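Local coordinates for protein AlyQ (Persicobacter sp. CCB-QB2, PDB 5XNR) that probably cleaves alginate through a lyase domain joined to a carbohydrate-binding module of the CBM32 family, at residues A241-P246 and E381-D386; D250-T255 and I358-Q363; Q57-W62 and E128-H133; F72-G77 and I111-F116. All coordinates share one frame; numbering follows the deposited sequence.

Interaction 1: residues A241-P246 and E381-D386; sequences AITQLP and EVVVYD
Thr243 and Glu381 illustrate how an irregularity in a sheet can bring two polar side chains together. The hydroxyl donates to the carboxylate, Thr243 OG1 to Glu381 OE2 at 2.5 Å, and the bond falls on the anti lone pair of OE2, the one turned away from OE1. Glu381 places its acid there by holding CG anti to its backbone N (chi1 -177°) and running on extended, so that its chain slants past the threonine. The threonine faces its partner because of a classic beta bulge: Thr243 and Gln244 together stand opposite the single residue Glu381. Glu381 O takes a firm bond from Thr243 N (2.9 Å) and a weak one from Gln244 N (3.4 Å), while Glu381 N donates back to Gln244 O.

The Thr243 methyl is tightly packed. Thr243 CG2 meets Val383 CG2 at only 3.4 Å, and the two side chains cross at about a right angle. Before the bulge the pairing is regular: Ala241 and Val383 exchange two backbone bonds, and Ile242 and Val382 point the same way, side by side, with CG1 of the isoleucine 4.1 Å from CG2 of the valine.

Strand 379-392 is flanked in the antiparallel sheet by strands 233-244 and 192-197, and Arg195 of the latter completes the grip on Glu381 with a salt bridge to OE1. From the other face Ile242 and Val382 both pack on Leu252 of strand 251-254, joining the two sheets of the lyase domain's beta-jelly roll.

Interaction 2: residues D250-T255 and I358-Q363; sequences DHLVAT and IGNYTQ
Val253 approaches the Tyr361 ring at a slant, through CB, while one face of that ring lies beneath the Gln363 amide, whose NE2 stands over its centre. Val253 and Tyr361 form a hydrogen-bonded pair of antiparallel strands. The glutamine chain folds back at chi2 (-63°), which carries Gln363 NE2 to Tyr361 O at 3.1 Å. Tyr361 O is gripped twice, from opposite faces of its plane: by NE2 on one side and by Val253 N, at 2.9 Å, on the other. Gln363 CG also rests against Val253 CG2 (4.0 Å).

The second flat group is the Asn360 amide, on the other side of the sheet. Asn360 OD1 accepts the Thr362 hydroxyl, OG1, at 2.6 Å, in plane and on a lone pair, while ND2 is met by Phe194 O of the facing sheet. Leu252 CD1 packs over this pair, 3.9 Å from Asn360 OD1.

The opposite face carries Tyr361, in a cation-pi contact with Arg212, and Gln363, whose side chain is about 4 Å from a phosphate probably left by crystallisation. Gly359 to Gln363 end a sequence matching the YFKxGxYxQ motif of PL7 alginate lyases, consistent with a groove for an acidic polysaccharide.

Interaction 3: residues Q57-W62 and E128-H133; sequences QVKAAW and EVAIFH
Lys59 and Phe132 meet on the more open face of this strand pair, where an extended lysine chain lies over an aromatic ring. The lysine slants across one face of the phenyl group. Lys59 NZ lies 3.5 Å from the centroid of the Phe132 ring, offset toward its rim, a cation-pi contact, and Lys59 CE adds a CH-pi contact at 3.8 Å. Gln57 runs beside the same phenylalanine, its NE2 3.7 Å from Phe132 CB and its amide plane turned 67° from the ring. All three residues are partly exposed.

The opposite face is closely filled. Val58, Ala60, Val129 and Ile131 are buried there, and Ala60 CB touches Val129 CG2 at 4.1 Å. Val58 and Ile131 reach on to Ile111 of strand 110-118, so this side belongs to the core between the two sheets of the F5/8 type C (discoidin-like) beta-sandwich of the CBM32 module.

Both backbone bonds between Lys59 and Ala130 are sound. At each end one bond is weak, Gln57 N to Phe132 O and Glu128 N to Ala61 O, and its return bond is firm.

Chemically, the pair is held by apolar burial on one side and by a cation resting on an aromatic face on the other. At the Glu128 end the glutamate side chain is about 5 Å from the bound calcium, whose ligands include the adjacent Thr127; the negative charge would probably favour the ion electrostatically.

Interaction 4: residues F72-G77 and I111-F116; sequences FSISLG and IRITGF
Ser73 with Thr114 and Ser75 with Arg112 form two hydrogen-bonded antiparallel pairs, each closed by two backbone bonds, the straightest from Thr114 N to Ser73 O (2.8 Å, 178° at the hydrogen). The non-hydrogen-bonded pairs Ile74-Ile113 and Leu76-Ile111, with Phe72 opposite Gly115, turn their side chains to the other face.

On that buried face Ile111 is the hub. Leu76 lies alongside it, pointing the same way, with CD1 3.7 Å from Ile111 CG1, and Ile74 does likewise, CG2 to CG2 of Ile111 at 4.2 Å. Phe72 CB touches Ile113 CG2 (4.1 Å), while its ring leads off to meet the rings of Trp62 and Tyr101.

The face of the serines is more polar. Both turn OG between the backbone N and the carbonyl carbon (chi1 about 70°), which lays the hydroxyls against the neighbouring strand: Ser75 OG is 3.6 Å from Arg112 CB. The arginine bends at chi3 and finds its polar partner elsewhere, NE bonding to Thr46 OG1, with Tyr44 in cation-pi contact. At the exposed end the Phe116 ring leans obliquely on the Phe72 backbone, Phe116 CE2 to Phe72 C at 3.6 Å.

Strands 110-118 and 70-77 are the third and fourth of a five-strand antiparallel sheet, bordered by 44-49 and 84-90. Ile74, Ile111 and Ile113 all pack on Val58 of strand 52-62, closing the beta-sandwich of the CBM32 module.

Each domain contributes two contacts to this comparison. Interactions 1 and 2, whose centres lie 9 Å apart, belong to facing sheets of the lyase domain and touch at several points, among them Pro246 CG with Thr362 CG2 at 3.3 Å. Interactions 3 and 4, 11 Å apart, do the same for the binding module, as where Val58 CB meets Ile74 CD1 at 4.0 Å. All four are largely buried, but interaction 3 has a partly exposed face and interaction 4 an exposed phenylalanine. The inner faces of 3 and 4 are aliphatic or aromatic; that of interaction 2 also holds a paired amide and hydroxyl, and its other side an amide nitrogen over a tyrosine ring.

Interaction 1: residues A241-P246 and E381-D386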
loop_
_atom_site.group_PDB
_atom_site.type_symbol
_atom_site.label_atom_id
_atom_site.label_comp_id
_atom_site.label_asym_id
_atom_site.label_seq_id
_atom_site.Cartn_x
_atom_site.Cartn_y
_atom_site.Cartn_z
ATOM N N ALA A 241 -2.682 -5.118 3.119
ATOM C CA ALA A 241 -3.483 -3.923 3.392
ATOM C C ALA A 241 -4.929 -4.218 3.014
ATOM O O ALA A 241 -5.200 -4.910 2.033
ATOM C CB ALA A 241 -2.953 -2.737 2.632
ATOM N N ILE A 242 -5.852 -3.754 3.837
ATOM C CA ILE A 242 -7.232 -3.820 3.441
ATOM C C ILE A 242 -7.502 -2.512 2.722
ATOM O O ILE A 242 -7.328 -1.449 3.328
ATOM C CB ILE A 242 -8.173 -4.016 4.640
ATOM C CG1 ILE A 242 -7.862 -5.292 5.428
ATOM C CG2 ILE A 242 -9.611 -3.966 4.162
ATOM C CD1 ILE A 242 -8.440 -5.300 6.837
ATOM N N THR A 243 -7.890 -2.609 1.457
ATOM C CA THR A 243 -7.931 -1.439 0.586
ATOM C C THR A 243 -9.363 -0.995 0.269
ATOM O O THR A 243 -9.552 0.130 -0.180
ATOM C CB THR A 243 -7.196 -1.729 -0.726
ATOM O OG1 THR A 243 -7.621 -3.012 -1.185
ATOM C CG2 THR A 243 -5.697 -1.697 -0.553
ATOM N N GLN A 244 -10.367 -1.834 0.448
ATOM C CA GLN A 244 -11.736 -1.390 0.127
ATOM C C GLN A 244 -12.745 -2.176 0.959
ATOM O O GLN A 244 -12.520 -3.343 1.228
ATOM C CB GLN A 244 -12.034 -1.578 -1.362
ATOM C CG GLN A 244 -13.323 -0.906 -1.845
ATOM C CD GLN A 244 -13.125 0.554 -2.177
ATOM O OE1 GLN A 244 -12.939 1.391 -1.298
ATOM N NE2 GLN A 244 -13.151 0.870 -3.458
ATOM N N LEU A 245 -13.853 -1.516 1.310
ATOM C CA LEU A 245 -15.036 -2.145 1.937
ATOM C C LEU A 245 -16.302 -1.805 1.138
ATOM O O LEU A 245 -16.369 -0.750 0.495
ATOM C CB LEU A 245 -15.179 -1.614 3.364
ATOM C CG LEU A 245 -13.917 -1.718 4.213
ATOM C CD1 LEU A 245 -13.910 -0.656 5.287
ATOM C CD2 LEU A 245 -13.776 -3.110 4.802
ATOM N N PRO A 246 -17.337 -2.664 1.232
ATOM C CA PRO A 246 -18.646 -2.357 0.669
ATOM C C PRO A 246 -19.189 -1.027 1.201
ATOM O O PRO A 246 -18.579 -0.379 2.085
ATOM C CB PRO A 246 -19.553 -3.519 1.085
ATOM C CG PRO A 246 -18.591 -4.658 1.240
ATOM C CD PRO A 246 -17.393 -3.981 1.871
ATOM N N GLU A 381 -11.781 -5.531 -0.542
ATOM C CA GLU A 381 -10.509 -5.845 -1.161
ATOM C C GLU A 381 -9.369 -5.872 -0.129
ATOM O O GLU A 381 -9.294 -5.057 0.777
ATOM C CB GLU A 381 -10.202 -4.814 -2.243
ATOM C CG GLU A 381 -8.914 -5.092 -3.002
ATOM C CD GLU A 381 -8.584 -4.038 -4.037
ATOM O OE1 GLU A 381 -9.041 -4.181 -5.196
ATOM O OE2 GLU A 381 -7.912 -3.066 -3.671
ATOM N N VAL A 382 -8.451 -6.805 -0.362
ATOM C CA VAL A 382 -7.298 -7.100 0.497
ATOM C C VAL A 382 -6.103 -7.363 -0.419
ATOM O O VAL A 382 -6.188 -8.164 -1.347
ATOM C CB VAL A 382 -7.565 -8.296 1.443
ATOM C CG1 VAL A 382 -6.335 -8.731 2.223
ATOM C CG2 VAL A 382 -8.678 -7.985 2.420
ATOM N N VAL A 383 -5.020 -6.661 -0.134
ATOM C CA VAL A 383 -3.789 -6.734 -0.892
ATOM C C VAL A 383 -2.744 -7.393 0.011
ATOM O O VAL A 383 -2.433 -6.839 1.072
ATOM C CB VAL A 383 -3.300 -5.337 -1.346
ATOM C CG1 VAL A 383 -2.138 -5.460 -2.309
ATOM C CG2 VAL A 383 -4.394 -4.487 -1.983
ATOM N N VAL A 384 -2.195 -8.522 -0.439
ATOM C CA VAL A 384 -1.253 -9.323 0.355
ATOM C C VAL A 384 0.141 -9.264 -0.278
ATOM O O VAL A 384 0.349 -9.760 -1.374
ATOM C CB VAL A 384 -1.717 -10.785 0.485
ATOM C CG1 VAL A 384 -0.678 -11.606 1.207
ATOM C CG2 VAL A 384 -3.051 -10.891 1.186
ATOM N N TYR A 385 1.090 -8.674 0.447
ATOM C CA TYR A 385 2.425 -8.496 -0.050
ATOM C C TYR A 385 3.239 -9.762 0.238
ATOM O O TYR A 385 4.043 -10.172 -0.596
ATOM C CB TYR A 385 3.033 -7.226 0.554
ATOM C CG TYR A 385 2.338 -5.958 0.130
ATOM C CD1 TYR A 385 1.208 -5.495 0.785
ATOM C CD2 TYR A 385 2.771 -5.238 -0.976
ATOM C CE1 TYR A 385 0.544 -4.355 0.358
ATOM C CE2 TYR A 385 2.118 -4.092 -1.410
ATOM C CZ TYR A 385 1.008 -3.642 -0.730
ATOM O OH TYR A 385 0.358 -2.517 -1.147
ATOM N N ASP A 386 3.033 -10.386 1.405
ATOM C CA ASP A 386 3.821 -11.544 1.806
ATOM C C ASP A 386 3.084 -12.348 2.871
ATOM O O ASP A 386 2.243 -11.846 3.564
ATOM C CB ASP A 386 5.165 -11.084 2.358
ATOM C CG ASP A 386 6.231 -12.161 2.465
ATOM O OD1 ASP A 386 6.253 -13.079 1.620
ATOM O OD2 ASP A 386 7.058 -12.041 3.378
#

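Interaction 2: residues D250-T255 and I358-Q363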
loop_
_atom_site.group_PDB
_atom_site.type_symbol
_atom_site.label_atom_id
_atom_site.label_comp_id
_atom_site.label_asym_id
_atom_site.label_seq_id
_atom_site.Cartn_x
_atom_site.Cartn_y
_atom_site.Cartn_z
ATOM N N ASP A 250 -19.887 -2.128 5.554
ATOM C CA ASP A 250 -18.452 -1.975 5.335
ATOM C C ASP A 250 -17.661 -2.865 6.312
ATOM O O ASP A 250 -16.952 -2.376 7.209
ATOM C CB ASP A 250 -18.087 -0.491 5.485
ATOM C CG ASP A 250 -18.446 0.144 6.826
ATOM O OD1 ASP A 250 -19.427 -0.300 7.457
ATOM O OD2 ASP A 250 -17.730 1.078 7.234
ATOM N N HIS A 251 -17.798 -4.176 6.130
ATOM C CA HIS A 251 -17.313 -5.184 7.066
ATOM C C HIS A 251 -16.578 -6.270 6.266
ATOM O O HIS A 251 -17.098 -6.731 5.244
ATOM C CB HIS A 251 -18.472 -5.869 7.811
ATOM C CG HIS A 251 -19.332 -5.037 8.712
ATOM N ND1 HIS A 251 -20.311 -5.627 9.503
ATOM C CD2 HIS A 251 -19.383 -3.709 8.975
ATOM C CE1 HIS A 251 -20.942 -4.700 10.193
ATOM N NE2 HIS A 251 -20.393 -3.508 9.888
ATOM N N LEU A 252 -15.448 -6.743 6.766
ATOM C CA LEU A 252 -14.584 -7.614 6.006
ATOM C C LEU A 252 -13.693 -8.430 6.954
ATOM O O LEU A 252 -13.179 -7.896 7.909
ATOM C CB LEU A 252 -13.743 -6.714 5.091
ATOM C CG LEU A 252 -12.834 -7.439 4.112
ATOM C CD1 LEU A 252 -12.497 -6.549 2.923
ATOM C CD2 LEU A 252 -11.564 -7.902 4.813
ATOM N N VAL A 253 -13.470 -9.705 6.640
ATOM C CA VAL A 253 -12.600 -10.582 7.414
ATOM C C VAL A 253 -11.358 -10.912 6.570
ATOM O O VAL A 253 -11.460 -11.251 5.387
ATOM C CB VAL A 253 -13.378 -11.833 7.873
ATOM C CG1 VAL A 253 -12.480 -12.973 8.330
ATOM C CG2 VAL A 253 -14.387 -11.489 8.961
ATOM N N ALA A 254 -10.178 -10.785 7.165
ATOM C CA ALA A 254 -8.949 -11.102 6.440
ATOM C C ALA A 254 -8.380 -12.444 6.933
ATOM O O ALA A 254 -8.863 -13.516 6.534
ATOM C CB ALA A 254 -7.966 -9.961 6.545
ATOM N N THR A 255 -7.352 -12.403 7.759
ATOM C CA THR A 255 -6.663 -13.645 8.204
ATOM C C THR A 255 -7.554 -14.437 9.160
ATOM O O THR A 255 -8.242 -13.821 9.958
ATOM C CB THR A 255 -5.340 -13.283 8.875
ATOM O OG1 THR A 255 -4.712 -12.356 7.982
ATOM C CG2 THR A 255 -4.458 -14.488 9.147
ATOM N N ILE A 358 -6.262 -17.277 4.337
ATOM C CA ILE A 358 -5.663 -15.970 4.060
ATOM C C ILE A 358 -6.407 -15.337 2.889
ATOM O O ILE A 358 -6.719 -16.016 1.952
ATOM C CB ILE A 358 -4.168 -16.116 3.737
ATOM C CG1 ILE A 358 -3.365 -16.635 4.928
ATOM C CG2 ILE A 358 -3.601 -14.817 3.192
ATOM C CD1 ILE A 358 -2.065 -17.296 4.503
ATOM N N GLY A 359 -6.647 -14.035 2.951
ATOM C CA GLY A 359 -7.264 -13.333 1.854
ATOM C C GLY A 359 -8.416 -12.468 2.327
ATOM O O GLY A 359 -8.306 -11.780 3.353
ATOM N N ASN A 360 -9.536 -12.571 1.618
ATOM C CA ASN A 360 -10.658 -11.616 1.713
ATOM C C ASN A 360 -11.991 -12.365 1.831
ATOM O O ASN A 360 -12.454 -12.979 0.860
ATOM C CB ASN A 360 -10.652 -10.684 0.499
ATOM C CG ASN A 360 -11.892 -9.824 0.353
ATOM O OD1 ASN A 360 -12.867 -9.977 1.107
ATOM N ND2 ASN A 360 -11.855 -8.919 -0.628
ATOM N N TYR A 361 -12.612 -12.285 3.006
ATOM C CA TYR A 361 -14.005 -12.757 3.194
ATOM C C TYR A 361 -14.904 -11.560 3.524
ATOM O O TYR A 361 -14.953 -11.143 4.672
ATOM C CB TYR A 361 -14.051 -13.805 4.307
ATOM C CG TYR A 361 -15.385 -14.465 4.586
ATOM C CD1 TYR A 361 -16.386 -14.567 3.632
ATOM C CD2 TYR A 361 -15.608 -15.085 5.810
ATOM C CE1 TYR A 361 -17.582 -15.223 3.904
ATOM C CE2 TYR A 361 -16.790 -15.755 6.091
ATOM C CZ TYR A 361 -17.790 -15.823 5.140
ATOM O OH TYR A 361 -18.961 -16.458 5.449
ATOM N N THR A 362 -15.604 -11.009 2.535
ATOM C CA THR A 362 -16.329 -9.756 2.729
ATOM C C THR A 362 -17.667 -10.080 3.394
ATOM O O THR A 362 -18.442 -10.910 2.873
ATOM C CB THR A 362 -16.474 -8.997 1.407
ATOM O OG1 THR A 362 -15.155 -8.673 0.971
ATOM C CG2 THR A 362 -17.305 -7.735 1.515
ATOM N N GLN A 363 -17.956 -9.438 4.525
ATOM C CA GLN A 363 -19.191 -9.742 5.235
ATOM C C GLN A 363 -20.345 -8.871 4.701
ATOM O O GLN A 363 -21.008 -8.186 5.477
ATOM C CB GLN A 363 -18.993 -9.535 6.737
ATOM C CG GLN A 363 -17.818 -10.310 7.321
ATOM C CD GLN A 363 -17.987 -11.801 7.192
ATOM O OE1 GLN A 363 -18.734 -12.431 7.945
ATOM N NE2 GLN A 363 -17.268 -12.374 6.237
#

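Interaction 3: residues Q57-W62 and E128-H133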
loop_
_atom_site.group_PDB
_atom_site.type_symbol
_atom_site.label_atom_id
_atom_site.label_comp_id
_atom_site.label_asym_id
_atom_site.label_seq_id
_atom_site.Cartn_x
_atom_site.Cartn_y
_atom_site.Cartn_z
ATOM N N GLN A 57 8.281 15.738 -10.247
ATOM C CA GLN A 57 7.629 17.041 -10.222
ATOM C C GLN A 57 8.639 18.097 -9.761
ATOM O O GLN A 57 9.347 17.886 -8.773
ATOM C CB GLN A 57 6.419 17.011 -9.293
ATOM C CG GLN A 57 5.691 18.337 -9.171
ATOM C CD GLN A 57 4.395 18.158 -8.422
ATOM O OE1 GLN A 57 3.340 17.989 -9.019
ATOM N NE2 GLN A 57 4.472 18.153 -7.101
ATOM N N VAL A 58 8.689 19.211 -10.496
ATOM C CA VAL A 58 9.469 20.378 -10.120
ATOM C C VAL A 58 8.504 21.557 -10.020
ATOM O O VAL A 58 7.635 21.715 -10.880
ATOM C CB VAL A 58 10.612 20.663 -11.121
ATOM C CG1 VAL A 58 11.247 22.030 -10.900
ATOM C CG2 VAL A 58 11.682 19.581 -11.075
ATOM N N LYS A 59 8.662 22.353 -8.963
ATOM C CA LYS A 59 7.859 23.526 -8.767
ATOM C C LYS A 59 8.753 24.765 -8.831
ATOM O O LYS A 59 9.849 24.762 -8.292
ATOM C CB LYS A 59 7.179 23.479 -7.403
ATOM C CG LYS A 59 6.180 22.348 -7.204
ATOM C CD LYS A 59 5.756 22.215 -5.776
ATOM C CE LYS A 59 4.769 21.101 -5.537
ATOM N NZ LYS A 59 4.259 21.125 -4.140
ATOM N N ALA A 60 8.243 25.823 -9.441
ATOM C CA ALA A 60 8.960 27.080 -9.512
ATOM C C ALA A 60 7.980 28.230 -9.308
ATOM O O ALA A 60 6.844 28.142 -9.770
ATOM C CB ALA A 60 9.649 27.202 -10.848
ATOM N N ALA A 61 8.411 29.283 -8.616
ATOM C CA ALA A 61 7.659 30.529 -8.602
ATOM C C ALA A 61 8.514 31.620 -9.248
ATOM O O ALA A 61 9.707 31.665 -9.029
ATOM C CB ALA A 61 7.275 30.864 -7.190
ATOM N N TRP A 62 7.898 32.484 -10.046
ATOM C CA TRP A 62 8.625 33.339 -10.961
ATOM C C TRP A 62 8.567 34.792 -10.484
ATOM O O TRP A 62 7.574 35.236 -9.938
ATOM C CB TRP A 62 8.057 33.185 -12.380
ATOM C CG TRP A 62 8.228 31.799 -12.919
ATOM C CD1 TRP A 62 7.381 30.746 -12.740
ATOM C CD2 TRP A 62 9.351 31.291 -13.663
ATOM N NE1 TRP A 62 7.882 29.626 -13.344
ATOM C CE2 TRP A 62 9.092 29.926 -13.914
ATOM C CE3 TRP A 62 10.529 31.853 -14.163
ATOM C CZ2 TRP A 62 9.972 29.116 -14.621
ATOM C CZ3 TRP A 62 11.406 31.050 -14.861
ATOM C CH2 TRP A 62 11.128 29.703 -15.084
ATOM N N GLU A 128 11.277 31.115 -6.015
ATOM C CA GLU A 128 11.206 29.894 -5.204
ATOM C C GLU A 128 11.176 28.671 -6.117
ATOM O O GLU A 128 10.584 28.717 -7.218
ATOM C CB GLU A 128 9.924 29.848 -4.381
ATOM C CG GLU A 128 10.123 29.975 -2.889
ATOM C CD GLU A 128 8.802 29.891 -2.134
ATOM O OE1 GLU A 128 8.144 28.829 -2.219
ATOM O OE2 GLU A 128 8.408 30.900 -1.497
ATOM N N VAL A 129 11.797 27.597 -5.636
ATOM C CA VAL A 129 11.801 26.313 -6.311
ATOM C C VAL A 129 11.702 25.189 -5.268
ATOM O O VAL A 129 12.338 25.239 -4.221
ATOM C CB VAL A 129 13.053 26.151 -7.187
ATOM C CG1 VAL A 129 13.275 24.712 -7.613
ATOM C CG2 VAL A 129 12.989 27.028 -8.413
ATOM N N ALA A 130 10.916 24.169 -5.589
ATOM C CA ALA A 130 10.857 22.949 -4.792
ATOM C C ALA A 130 10.839 21.725 -5.723
ATOM O O ALA A 130 10.424 21.815 -6.898
ATOM C CB ALA A 130 9.648 22.992 -3.884
ATOM N N ILE A 131 11.312 20.593 -5.191
ATOM C CA ILE A 131 11.498 19.369 -5.962
ATOM C C ILE A 131 10.782 18.206 -5.250
ATOM O O ILE A 131 10.965 18.007 -4.053
ATOM C CB ILE A 131 13.004 19.128 -6.170
ATOM C CG1 ILE A 131 13.619 20.230 -7.032
ATOM C CG2 ILE A 131 13.271 17.759 -6.768
ATOM C CD1 ILE A 131 15.127 20.237 -7.015
ATOM N N PHE A 132 9.982 17.442 -5.992
ATOM C CA PHE A 132 8.982 16.547 -5.391
ATOM C C PHE A 132 8.902 15.187 -6.103
ATOM O O PHE A 132 9.245 15.039 -7.284
ATOM C CB PHE A 132 7.575 17.157 -5.454
ATOM C CG PHE A 132 7.199 18.048 -4.297
ATOM C CD1 PHE A 132 7.619 19.371 -4.251
ATOM C CD2 PHE A 132 6.407 17.569 -3.265
ATOM C CE1 PHE A 132 7.262 20.192 -3.194
ATOM C CE2 PHE A 132 6.056 18.390 -2.202
ATOM C CZ PHE A 132 6.485 19.700 -2.168
ATOM N N HIS A 133 8.438 14.212 -5.316
ATOM C CA HIS A 133 7.724 13.032 -5.762
ATOM C C HIS A 133 6.249 13.242 -5.403
ATOM O O HIS A 133 5.945 13.367 -4.233
ATOM C CB HIS A 133 8.309 11.782 -5.081
ATOM C CG HIS A 133 7.841 10.485 -5.653
ATOM N ND1 HIS A 133 6.528 10.266 -6.028
ATOM C CD2 HIS A 133 8.504 9.331 -5.894
ATOM C CE1 HIS A 133 6.403 9.039 -6.495
ATOM N NE2 HIS A 133 7.605 8.442 -6.422
#

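Interaction 4: residues F72-G77 and I111-F116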
loop_
_atom_site.group_PDB
_atom_site.type_symbol
_atom_site.label_atom_id
_atom_site.label_comp_id
_atom_site.label_asym_id
_atom_site.label_seq_id
_atom_site.Cartn_x
_atom_site.Cartn_y
_atom_site.Cartn_z
ATOM N N PHE A 72 11.087 27.788 -20.430
ATOM C CA PHE A 72 12.132 27.011 -19.758
ATOM C C PHE A 72 12.072 25.531 -20.161
ATOM O O PHE A 72 11.140 25.069 -20.836
ATOM C CB PHE A 72 11.985 27.155 -18.239
ATOM C CG PHE A 72 10.687 26.571 -17.751
ATOM C CD1 PHE A 72 9.508 27.288 -17.842
ATOM C CD2 PHE A 72 10.641 25.283 -17.248
ATOM C CE1 PHE A 72 8.306 26.714 -17.458
ATOM C CE2 PHE A 72 9.439 24.713 -16.859
ATOM C CZ PHE A 72 8.274 25.423 -16.977
ATOM N N SER A 73 13.084 24.793 -19.726
ATOM C CA SER A 73 13.097 23.337 -19.841
ATOM C C SER A 73 13.792 22.763 -18.610
ATOM O O SER A 73 14.703 23.376 -18.085
ATOM C CB SER A 73 13.786 22.858 -21.106
ATOM O OG SER A 73 15.185 23.104 -21.045
ATOM N N ILE A 74 13.364 21.579 -18.198
ATOM C CA ILE A 74 13.904 20.931 -17.028
ATOM C C ILE A 74 14.674 19.689 -17.471
ATOM O O ILE A 74 14.208 18.950 -18.325
ATOM C CB ILE A 74 12.772 20.558 -16.064
ATOM C CG1 ILE A 74 11.942 21.782 -15.667
ATOM C CG2 ILE A 74 13.334 19.798 -14.868
ATOM C CD1 ILE A 74 10.632 21.455 -14.993
ATOM N N SER A 75 15.826 19.475 -16.860
ATOM C CA SER A 75 16.625 18.308 -17.151
ATOM C C SER A 75 17.204 17.715 -15.845
ATOM O O SER A 75 17.483 18.422 -14.875
ATOM C CB SER A 75 17.680 18.649 -18.194
ATOM O OG SER A 75 18.687 19.508 -17.668
ATOM N N LEU A 76 17.378 16.392 -15.839
ATOM C CA LEU A 76 17.609 15.609 -14.623
ATOM C C LEU A 76 18.726 14.608 -14.859
ATOM O O LEU A 76 18.927 14.170 -15.977
ATOM C CB LEU A 76 16.342 14.821 -14.288
ATOM C CG LEU A 76 15.458 15.434 -13.214
ATOM C CD1 LEU A 76 14.939 16.790 -13.667
ATOM C CD2 LEU A 76 14.311 14.503 -12.876
ATOM N N GLY A 77 19.386 14.220 -13.781
ATOM C CA GLY A 77 20.289 13.074 -13.801
ATOM C C GLY A 77 21.271 13.097 -12.644
ATOM O O GLY A 77 21.193 13.956 -11.773
ATOM N N ILE A 111 18.942 18.518 -10.634
ATOM C CA ILE A 111 17.818 19.056 -11.420
ATOM C C ILE A 111 18.230 20.442 -11.905
ATOM O O ILE A 111 18.686 21.253 -11.102
ATOM C CB ILE A 111 16.527 19.158 -10.600
ATOM C CG1 ILE A 111 15.946 17.788 -10.246
ATOM C CG2 ILE A 111 15.514 20.017 -11.331
ATOM C CD1 ILE A 111 16.693 17.062 -9.161
ATOM N N ARG A 112 18.070 20.675 -13.209
ATOM C CA ARG A 112 18.475 21.910 -13.865
ATOM C C ARG A 112 17.265 22.512 -14.568
ATOM O O ARG A 112 16.654 21.854 -15.357
ATOM C CB ARG A 112 19.589 21.656 -14.889
ATOM C CG ARG A 112 20.085 22.900 -15.621
ATOM C CD ARG A 112 21.325 22.633 -16.475
ATOM N NE ARG A 112 22.528 22.357 -15.688
ATOM C CZ ARG A 112 23.685 21.929 -16.184
ATOM N NH1 ARG A 112 23.834 21.792 -17.485
ATOM N NH2 ARG A 112 24.687 21.618 -15.376
ATOM N N ILE A 113 16.930 23.751 -14.232
ATOM C CA ILE A 113 15.976 24.547 -15.005
ATOM C C ILE A 113 16.786 25.458 -15.925
ATOM O O ILE A 113 17.600 26.253 -15.431
ATOM C CB ILE A 113 15.065 25.393 -14.095
ATOM C CG1 ILE A 113 14.159 24.533 -13.212
ATOM C CG2 ILE A 113 14.282 26.395 -14.921
ATOM C CD1 ILE A 113 13.383 25.308 -12.148
ATOM N N THR A 114 16.547 25.359 -17.227
ATOM C CA THR A 114 17.216 26.220 -18.209
ATOM C C THR A 114 16.226 27.300 -18.641
ATOM O O THR A 114 15.101 26.970 -18.990
ATOM C CB THR A 114 17.709 25.419 -19.426
ATOM O OG1 THR A 114 18.785 24.555 -19.077
ATOM C CG2 THR A 114 18.229 26.303 -20.534
ATOM N N GLY A 115 16.651 28.557 -18.655
ATOM C CA GLY A 115 15.744 29.674 -18.949
ATOM C C GLY A 115 15.934 30.226 -20.360
ATOM O O GLY A 115 17.049 30.318 -20.854
ATOM N N PHE A 116 14.838 30.606 -21.002
ATOM C CA PHE A 116 14.856 31.102 -22.381
ATOM C C PHE A 116 14.320 32.543 -22.450
ATOM O O PHE A 116 13.713 32.919 -23.442
ATOM C CB PHE A 116 14.005 30.197 -23.275
ATOM C CG PHE A 116 14.433 28.751 -23.310
ATOM C CD1 PHE A 116 15.742 28.406 -23.635
ATOM C CD2 PHE A 116 13.517 27.731 -23.077
ATOM C CE1 PHE A 116 16.131 27.071 -23.705
ATOM C CE2 PHE A 116 13.915 26.397 -23.111
ATOM C CZ PHE A 116 15.224 26.070 -23.418
#